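Local coordinates for protein metagenomic carboxyl esterase MGS0156 (Uncultured organism, PDB 5D8M) that probably hydrolyses carboxylic ester bonds, as a carboxyl esterase whose parallel-sheet core is consistent with the alpha/beta-hydrolase fold, at residues P79-S83 and R116-A120. Numbering follows the deposited sequence.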
ATOM      1  N   PRO A  79      11.775 -18.519  -9.171  1.00 26.41           N
ATOM      2  CA  PRO A  79      13.002 -17.843  -9.611  1.00 23.36           C
ATOM      3  C   PRO A  79      13.737 -17.252  -8.420  1.00 22.02           C
ATOM      4  O   PRO A  79      13.122 -16.539  -7.628  1.00 25.03           O
ATOM      5  CB  PRO A  79      12.492 -16.733 -10.536  1.00 24.00           C
ATOM      6  CG  PRO A  79      11.092 -17.162 -10.925  1.00 27.51           C
ATOM      7  CD  PRO A  79      10.565 -17.876  -9.716  1.00 25.54           C
ATOM      8  N   LEU A  80      15.018 -17.550  -8.268  1.00 22.12           N
ATOM      9  CA  LEU A  80      15.750 -17.051  -7.101  1.00 21.10           C
ATOM     10  C   LEU A  80      17.074 -16.418  -7.504  1.00 20.93           C
ATOM     11  O   LEU A  80      17.934 -16.143  -6.662  1.00 22.92           O
ATOM     12  CB  LEU A  80      15.973 -18.188  -6.096  1.00 24.59           C
ATOM     13  CG  LEU A  80      14.671 -18.606  -5.401  1.00 25.55           C
ATOM     14  CD1 LEU A  80      14.820 -19.932  -4.628  1.00 27.39           C
ATOM     15  CD2 LEU A  80      14.181 -17.487  -4.462  1.00 24.76           C
ATOM     16  N   GLY A  81      17.233 -16.179  -8.796  1.00 20.55           N
ATOM     17  CA  GLY A  81      18.421 -15.523  -9.300  1.00 20.72           C
ATOM     18  C   GLY A  81      18.161 -14.059  -9.587  1.00 19.64           C
ATOM     19  O   GLY A  81      17.167 -13.506  -9.160  1.00 19.43           O
ATOM     20  N   VAL A  82      19.083 -13.430 -10.295  1.00 19.91           N
ATOM     21  CA  VAL A  82      19.008 -12.018 -10.600  1.00 19.09           C
ATOM     22  C   VAL A  82      18.134 -11.803 -11.823  1.00 19.14           C
ATOM     23  O   VAL A  82      18.354 -12.409 -12.885  1.00 20.16           O
ATOM     24  CB  VAL A  82      20.406 -11.412 -10.856  1.00 24.22           C
ATOM     25  CG1 VAL A  82      20.291  -9.960 -11.290  1.00 18.85           C
ATOM     26  CG2 VAL A  82      21.296 -11.552  -9.605  1.00 21.21           C
ATOM     27  N   SER A  83      17.161 -10.918 -11.681  1.00 18.13           N
ATOM     28  CA  SER A  83      16.287 -10.588 -12.799  1.00 24.34           C
ATOM     29  C   SER A  83      17.038  -9.792 -13.852  1.00 24.37           C
ATOM     30  O   SER A  83      17.852  -8.927 -13.527  1.00 18.34           O
ATOM     31  CB  SER A  83      15.069  -9.801 -12.330  1.00 19.49           C
ATOM     32  OG  SER A  83      14.317  -9.355 -13.450  1.00 17.66           O
ATOM     33  N   ARG A 116      19.853  -6.098  -5.452  1.00 15.01           N
ATOM     34  CA  ARG A 116      20.736  -7.241  -5.613  1.00 17.75           C
ATOM     35  C   ARG A 116      20.196  -8.193  -6.681  1.00 20.79           C
ATOM     36  O   ARG A 116      20.959  -8.768  -7.472  1.00 17.19           O
ATOM     37  CB  ARG A 116      20.882  -7.981  -4.297  1.00 16.10           C
ATOM     38  CG  ARG A 116      21.202  -9.448  -4.430  1.00 19.28           C
ATOM     39  CD  ARG A 116      21.729  -9.978  -3.109  1.00 24.43           C
ATOM     40  NE  ARG A 116      22.974  -9.307  -2.743  1.00 30.44           N
ATOM     41  CZ  ARG A 116      23.545  -9.364  -1.542  1.00 33.68           C
ATOM     42  NH1 ARG A 116      22.979 -10.058  -0.561  1.00 30.26           N
ATOM     43  NH2 ARG A 116      24.688  -8.723  -1.328  1.00 37.60           N
ATOM     44  N   TYR A 117      18.875  -8.354  -6.701  1.00 15.70           N
ATOM     45  CA  TYR A 117      18.281  -9.338  -7.598  1.00 20.27           C
ATOM     46  C   TYR A 117      17.690  -8.762  -8.875  1.00 16.02           C
ATOM     47  O   TYR A 117      16.823  -9.386  -9.489  1.00 16.69           O
ATOM     48  CB  TYR A 117      17.226 -10.155  -6.853  1.00 15.87           C
ATOM     49  CG  TYR A 117      17.878 -11.071  -5.853  1.00 16.42           C
ATOM     50  CD1 TYR A 117      18.656 -12.137  -6.278  1.00 17.52           C
ATOM     51  CD2 TYR A 117      17.759 -10.843  -4.486  1.00 18.35           C
ATOM     52  CE1 TYR A 117      19.280 -12.974  -5.374  1.00 24.17           C
ATOM     53  CE2 TYR A 117      18.383 -11.681  -3.559  1.00 18.22           C
ATOM     54  CZ  TYR A 117      19.134 -12.744  -4.010  1.00 22.46           C
ATOM     55  OH  TYR A 117      19.748 -13.586  -3.104  1.00 23.85           O
ATOM     56  N   GLY A 118      18.175  -7.592  -9.277  1.00 18.24           N
ATOM     57  CA  GLY A 118      17.964  -7.081 -10.628  1.00 17.69           C
ATOM     58  C   GLY A 118      16.787  -6.145 -10.797  1.00 19.50           C
ATOM     59  O   GLY A 118      16.420  -5.801 -11.917  1.00 20.62           O
ATOM     60  N   TYR A 119      16.178  -5.734  -9.689  1.00 19.48           N
ATOM     61  CA  TYR A 119      15.055  -4.816  -9.760  1.00 17.39           C
ATOM     62  C   TYR A 119      15.523  -3.418  -9.351  1.00 21.15           C
ATOM     63  O   TYR A 119      15.945  -3.206  -8.203  1.00 20.25           O
ATOM     64  CB  TYR A 119      13.895  -5.302  -8.873  1.00 16.04           C
ATOM     65  CG  TYR A 119      13.383  -6.676  -9.282  1.00 17.52           C
ATOM     66  CD1 TYR A 119      12.544  -6.817 -10.378  1.00 19.25           C
ATOM     67  CD2 TYR A 119      13.753  -7.832  -8.582  1.00 18.02           C
ATOM     68  CE1 TYR A 119      12.070  -8.067 -10.787  1.00 14.48           C
ATOM     69  CE2 TYR A 119      13.280  -9.099  -8.980  1.00 16.36           C
ATOM     70  CZ  TYR A 119      12.438  -9.195 -10.089  1.00 17.69           C
ATOM     71  OH  TYR A 119      11.945 -10.410 -10.508  1.00 16.45           O
ATOM     72  N   ALA A 120      15.464  -2.473 -10.287  1.00 17.74           N
ATOM     73  CA  ALA A 120      15.776  -1.072  -9.968  1.00 17.45           C
ATOM     74  C   ALA A 120      14.645  -0.467  -9.128  1.00 14.61           C
ATOM     75  O   ALA A 120      13.502  -0.926  -9.189  1.00 13.25           O
ATOM     76  CB  ALA A 120      15.997  -0.249 -11.265  1.00 18.44           C
TER
HETATM   77  O   HOH W   1      19.818 -16.281  -4.152  1.00 35.47           O
HETATM   78  O   HOH W   2      14.182  -6.648 -13.542  1.00 14.79           O
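A surface contact between two loops joins the approach to strand 87-92 with the turn that links helix 111-116 to edge strand 120-123. One direct hydrogen bond fastens it: S83 N donates to Y117 O over 2.7 Å, nearly straight at 167°. Around it, the G118 CA to S83 O approach of 3.4 Å adds a CA-H...O contact. A side chain on G118 would collide with S83 O, and the positive phi of this residue also favours glycine, so the loop carbonyl can lie directly against the turn. The Y117 ring packs near the preceding loop backbone, with G81 O 3.5 Å from Y117 CD1 and V82 N at the ring edge, near its plane. S83 CB sits over the face of the Y119 ring, 3.9 Å from its centroid, in a CH-pi contact. The Y119 hydroxyl is hydrogen-bonded to E336 of helix 324-338; the same glutamate also bonds S83 OG. Waters bridge both ends: one accepts from Y117 OH (2.9 Å) and donates to L80 O (3.1 Å); another donates to S83 OG (2.7 Å) and G118 O (2.9 Å). Helix 111-116 ends in a Schellman motif with G118 as its C-prime residue, and the carbonyl of Y117 in that turn receives the incoming loop. Just beyond, A120 pairs with I87 and L89, so the contact precedes two adjacent parallel strands joined by a beta-alpha-beta crossover.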